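Long-range contacts in 2-(acetamidomethylene)succinate hydrolase (Mesorhizobium loti, PDB 3KXP), which catalyses the last step of vitamin B6 degradation, hydrolysing (E)-2-(acetamidomethylene)succinate to succinic semialdehyde, acetate, ammonia and carbon dioxide: residues 87-91 / 302-308; 160-166 / 257-263. All coordinates share one frame; numbering follows the deposited sequence.

Contact 1 of 2, residues 87-91 / 302-308; sequences LMIRL and EITLKAI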
# COMPACT_ATOMS: atom_id res chain seq x y z
N LEU A 87 18.31 -5.25 -7.30
CA LEU A 87 16.92 -4.81 -7.34
C LEU A 87 16.62 -3.92 -8.55
O LEU A 87 15.54 -3.99 -9.13
CB LEU A 87 16.58 -4.06 -6.05
CG LEU A 87 15.18 -3.44 -6.02
CD1 LEU A 87 14.14 -4.54 -6.22
CD2 LEU A 87 14.96 -2.70 -4.70
N MSE A 88 17.59 -3.08 -8.92
CA MSE A 88 17.43 -2.16 -10.04
C MSE A 88 17.34 -2.82 -11.40
O MSE A 88 16.54 -2.41 -12.24
CB MSE A 88 18.59 -1.16 -10.07
CG MSE A 88 18.82 -0.46 -8.76
SE MSE A 88 20.28 0.76 -8.90
CE MSE A 88 19.27 2.37 -9.12
N ILE A 89 18.17 -3.83 -11.63
CA ILE A 89 18.16 -4.52 -12.91
C ILE A 89 16.73 -4.96 -13.22
O ILE A 89 16.32 -4.99 -14.38
CB ILE A 89 19.09 -5.75 -12.89
CG1 ILE A 89 20.54 -5.30 -12.74
CG2 ILE A 89 18.93 -6.54 -14.17
CD1 ILE A 89 21.55 -6.43 -12.76
N ARG A 90 15.98 -5.28 -12.17
CA ARG A 90 14.60 -5.74 -12.28
C ARG A 90 13.59 -4.66 -12.65
O ARG A 90 12.49 -4.96 -13.09
CB ARG A 90 14.16 -6.36 -10.95
CG ARG A 90 14.78 -7.70 -10.61
CD ARG A 90 14.05 -8.83 -11.31
NE ARG A 90 14.43 -10.13 -10.77
CZ ARG A 90 14.31 -10.47 -9.49
NH1 ARG A 90 13.83 -9.60 -8.61
NH2 ARG A 90 14.67 -11.67 -9.08
N LEU A 91 13.97 -3.40 -12.48
CA LEU A 91 13.05 -2.31 -12.79
C LEU A 91 13.57 -1.38 -13.88
O LEU A 91 12.89 -0.42 -14.25
CB LEU A 91 12.78 -1.49 -11.52
CG LEU A 91 12.07 -2.21 -10.37
CD1 LEU A 91 12.31 -1.49 -9.05
CD2 LEU A 91 10.59 -2.31 -10.68
N GLU A 302 12.78 -10.87 -3.29
CA GLU A 302 11.56 -11.12 -4.06
C GLU A 302 10.35 -10.40 -3.49
O GLU A 302 9.68 -9.65 -4.21
CB GLU A 302 11.26 -12.62 -4.13
CG GLU A 302 12.34 -13.43 -4.83
CD GLU A 302 12.70 -12.87 -6.20
OE1 GLU A 302 11.77 -12.63 -7.01
OE2 GLU A 302 13.90 -12.68 -6.46
N ILE A 303 10.08 -10.62 -2.21
CA ILE A 303 8.93 -9.97 -1.58
C ILE A 303 9.06 -8.45 -1.63
O ILE A 303 8.07 -7.74 -1.80
CB ILE A 303 8.79 -10.44 -0.12
CG1 ILE A 303 8.66 -11.96 -0.08
CG2 ILE A 303 7.56 -9.79 0.52
CD1 ILE A 303 8.67 -12.54 1.33
N THR A 304 10.29 -7.95 -1.50
CA THR A 304 10.56 -6.52 -1.55
C THR A 304 10.17 -5.99 -2.92
O THR A 304 9.50 -4.96 -3.05
CB THR A 304 12.07 -6.21 -1.31
OG1 THR A 304 12.44 -6.63 0.01
CG2 THR A 304 12.34 -4.73 -1.46
N LEU A 305 10.60 -6.71 -3.95
CA LEU A 305 10.30 -6.32 -5.32
C LEU A 305 8.79 -6.29 -5.56
O LEU A 305 8.27 -5.29 -6.05
CB LEU A 305 10.95 -7.30 -6.30
CG LEU A 305 10.63 -7.07 -7.78
CD1 LEU A 305 11.09 -5.68 -8.20
CD2 LEU A 305 11.29 -8.16 -8.61
N LYS A 306 8.11 -7.37 -5.22
CA LYS A 306 6.66 -7.46 -5.40
C LYS A 306 5.91 -6.34 -4.66
O LYS A 306 4.90 -5.83 -5.13
CB LYS A 306 6.15 -8.82 -4.93
CG LYS A 306 5.49 -9.65 -6.02
CD LYS A 306 4.31 -8.91 -6.65
CE LYS A 306 3.60 -9.78 -7.68
NZ LYS A 306 2.43 -9.07 -8.30
N ALA A 307 6.41 -5.98 -3.48
CA ALA A 307 5.79 -4.94 -2.68
C ALA A 307 5.94 -3.60 -3.39
O ALA A 307 5.04 -2.77 -3.34
CB ALA A 307 6.43 -4.88 -1.32
N ILE A 308 7.08 -3.40 -4.04
CA ILE A 308 7.31 -2.14 -4.75
C ILE A 308 6.45 -2.07 -6.02
O ILE A 308 5.86 -1.03 -6.32
CB ILE A 308 8.79 -1.98 -5.13
CG1 ILE A 308 9.62 -1.79 -3.86
CG2 ILE A 308 8.96 -0.79 -6.06
CD1 ILE A 308 11.11 -1.75 -4.09
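The Arg90 guanidinium meets the Glu302 carboxylate at its edge: Glu302 OE2 lies close to the guanidinium plane and receives Arg90 NH2 at 2.9 Å. The N-H points almost straight at the oxygen (162°) and finds its syn lone pair, on the side of OE1. Because the two flat groups are turned 72° apart, this is a salt bridge carried by one N-H...O hydrogen bond, not a paired, coplanar fork; Arg90 NH1 stays 3.8 Å from Glu302 OE2. Leu305 reaches the guanidinium obliquely with CD2, but its very short approach to NH1 is doubtful. Further back, the aliphatic part of Arg90 runs across Leu305 at about a right angle, with Arg90 CD 3.9 Å from Leu305 CD2. A bend at chi2 of Arg90 (-82°) carries its end toward Glu302, whose own chain is bent as well. Away from the ion pair the contact is apolar. Leu305 brings CD1 against Leu87 CD1, at 3.8 Å, and Leu91 CG, at 4.2 Å. Leu87 CD2 and Ile308 CD1 meet tip to tip at 4.0 Å. Leu87 also packs on Phe73 and Leu91 on Met71, both of strand 70-74, so residues 87-91 lie between the central sheet and helix 301-313. The chemistry is thus graded: leucine and isoleucine methyls make the inner part of the seam, whereas the charged pair closes its exposed outer margin, where solvent probably weakens the bridge.

Contact 2 of 2, residues 160-166 / 257-263; sequences RSVVAID and PVLIVRG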
# COMPACT_ATOMS: atom_id res chain seq x y z
N ARG A 160 7.42 11.94 -6.47
CA ARG A 160 6.18 11.26 -6.81
C ARG A 160 5.67 10.36 -5.69
O ARG A 160 4.49 10.38 -5.34
CB ARG A 160 6.42 10.44 -8.08
CG ARG A 160 5.32 9.47 -8.45
CD ARG A 160 5.67 8.77 -9.76
NE ARG A 160 5.04 7.45 -9.86
CZ ARG A 160 5.11 6.65 -10.91
NH1 ARG A 160 5.80 7.02 -11.99
NH2 ARG A 160 4.50 5.47 -10.88
N SER A 161 6.57 9.56 -5.11
CA SER A 161 6.21 8.64 -4.05
C SER A 161 7.45 8.09 -3.37
O SER A 161 8.55 8.13 -3.92
CB SER A 161 5.39 7.49 -4.62
OG SER A 161 6.07 6.88 -5.69
N VAL A 162 7.26 7.55 -2.17
CA VAL A 162 8.36 6.99 -1.41
C VAL A 162 8.10 5.58 -0.91
O VAL A 162 6.98 5.25 -0.51
CB VAL A 162 8.66 7.84 -0.17
CG1 VAL A 162 9.81 7.22 0.62
CG2 VAL A 162 8.98 9.26 -0.57
N VAL A 163 9.13 4.76 -0.94
CA VAL A 163 9.07 3.41 -0.41
C VAL A 163 10.08 3.48 0.74
O VAL A 163 11.28 3.38 0.52
CB VAL A 163 9.53 2.36 -1.43
CG1 VAL A 163 9.62 1.01 -0.76
CG2 VAL A 163 8.56 2.29 -2.61
N ALA A 164 9.57 3.70 1.95
CA ALA A 164 10.39 3.81 3.15
C ALA A 164 10.65 2.44 3.80
O ALA A 164 9.85 1.95 4.59
CB ALA A 164 9.71 4.73 4.15
N ILE A 165 11.80 1.85 3.48
CA ILE A 165 12.16 0.54 4.01
C ILE A 165 12.87 0.56 5.36
O ILE A 165 14.05 0.90 5.46
CB ILE A 165 13.06 -0.24 3.02
CG1 ILE A 165 12.36 -0.37 1.66
CG2 ILE A 165 13.39 -1.62 3.60
CD1 ILE A 165 13.17 -1.14 0.62
N ASP A 166 12.13 0.18 6.40
CA ASP A 166 12.63 0.06 7.77
C ASP A 166 13.15 1.27 8.54
O ASP A 166 14.28 1.23 9.06
CB ASP A 166 13.67 -1.06 7.84
CG ASP A 166 13.43 -2.00 9.01
OD1 ASP A 166 12.37 -2.66 9.03
OD2 ASP A 166 14.28 -2.08 9.93
N PRO A 257 2.38 9.90 -1.65
CA PRO A 257 2.26 8.48 -1.28
C PRO A 257 3.52 7.90 -0.65
O PRO A 257 4.63 8.10 -1.16
CB PRO A 257 1.94 7.80 -2.61
CG PRO A 257 1.22 8.88 -3.38
CD PRO A 257 2.06 10.09 -3.08
N VAL A 258 3.35 7.19 0.45
CA VAL A 258 4.47 6.56 1.14
C VAL A 258 4.12 5.13 1.56
O VAL A 258 3.16 4.91 2.29
CB VAL A 258 4.89 7.36 2.38
CG1 VAL A 258 6.01 6.63 3.13
CG2 VAL A 258 5.34 8.75 1.97
N LEU A 259 4.89 4.17 1.08
CA LEU A 259 4.68 2.78 1.44
C LEU A 259 5.65 2.48 2.57
O LEU A 259 6.85 2.70 2.44
CB LEU A 259 4.98 1.87 0.25
CG LEU A 259 4.96 0.36 0.55
CD1 LEU A 259 3.52 -0.11 0.74
CD2 LEU A 259 5.61 -0.40 -0.60
N ILE A 260 5.14 1.99 3.69
CA ILE A 260 6.00 1.67 4.82
C ILE A 260 6.32 0.18 4.80
O ILE A 260 5.41 -0.66 4.79
CB ILE A 260 5.33 2.00 6.16
CG1 ILE A 260 4.95 3.48 6.21
CG2 ILE A 260 6.28 1.67 7.30
CD1 ILE A 260 4.14 3.86 7.44
N VAL A 261 7.61 -0.15 4.77
CA VAL A 261 8.02 -1.54 4.77
C VAL A 261 8.83 -1.82 6.02
O VAL A 261 9.78 -1.10 6.31
CB VAL A 261 8.88 -1.87 3.53
CG1 VAL A 261 9.37 -3.30 3.61
CG2 VAL A 261 8.05 -1.68 2.26
N ARG A 262 8.43 -2.85 6.76
CA ARG A 262 9.17 -3.22 7.97
C ARG A 262 9.53 -4.68 7.91
O ARG A 262 8.80 -5.49 7.32
CB ARG A 262 8.34 -3.01 9.25
CG ARG A 262 9.16 -3.29 10.52
CD ARG A 262 8.36 -3.34 11.80
NE ARG A 262 7.89 -4.70 12.05
CZ ARG A 262 8.40 -5.54 12.94
NH1 ARG A 262 9.42 -5.19 13.71
NH2 ARG A 262 7.89 -6.75 13.04
N GLY A 263 10.66 -5.03 8.51
CA GLY A 263 11.06 -6.42 8.54
C GLY A 263 10.43 -7.00 9.80
O GLY A 263 10.43 -6.35 10.85
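Two neighbouring parallel strands of the alpha/beta hydrolase sheet, 161-165 and 258-263, pair here, and the first delivers Asp166, the inferred acid of the catalytic triad. Their axes run 4.7 Å apart at only 11°. Backbone bonds alternate across the seam: Val162 N to Pro257 O, Leu259 N to Val162 O at 2.8 Å, Ala164 N to Leu259 O, then Val261 N to Ala164 O, longer at 3.1 Å and with the donor 37° above the carbonyl plane, and finally Asp166 N to Val261 O at 2.7 Å. Beyond the last strand residue a side chain continues the pattern: Asp166 OD1 accepts Gly263 N at 3.0 Å, met nearly along the C-O axis. An unstaggered chi1 of -133° in Asp166 turns the carboxylate toward that N-H, while OD2 bonds His294 ND1 and Ser266 OG. One carboxylate oxygen is therefore held by the adjacent strand as the other addresses the histidine. On one face, Val163 CG1 touches Val261 CG2 at 4.3 Å and Ile165 CG1 lies 4.2 Å from Val261 CB; Phe311 of helix 301-313 covers Val163 and Leu259. On the other, Val162 and Ala164 pack against helix 143-154. An acid at the C-terminal end of a parallel strand is typical of alpha/beta hydrolases, here after the sixth strand, whereas many relatives carry it after the seventh.

How the contacts relate
The two contacts have centres about 13 Å apart and meet directly through helix 301-313. That helix faces helix 85-89 in contact 1 and lies over the sheet face of Val163, Ile165 and Leu259 in contact 2. Ile308 CG1 packs 4.2 Å from Val163 CG1, Thr304 CG2 lies 4.2 Å from Ile165 CD1, and Ala307 O is 3.7 Å from Leu259 CD2. In sequence, both strands of contact 2 fall between the two segments of contact 1. Contact 1 lies away from the annotated sites, whereas contact 2 places the Asp166 side chain about 3 Å from that of His294 and about 6 Å from that of Ser142, the inferred nucleophile, measured between nearest atoms. Both contacts also reach the second subunit.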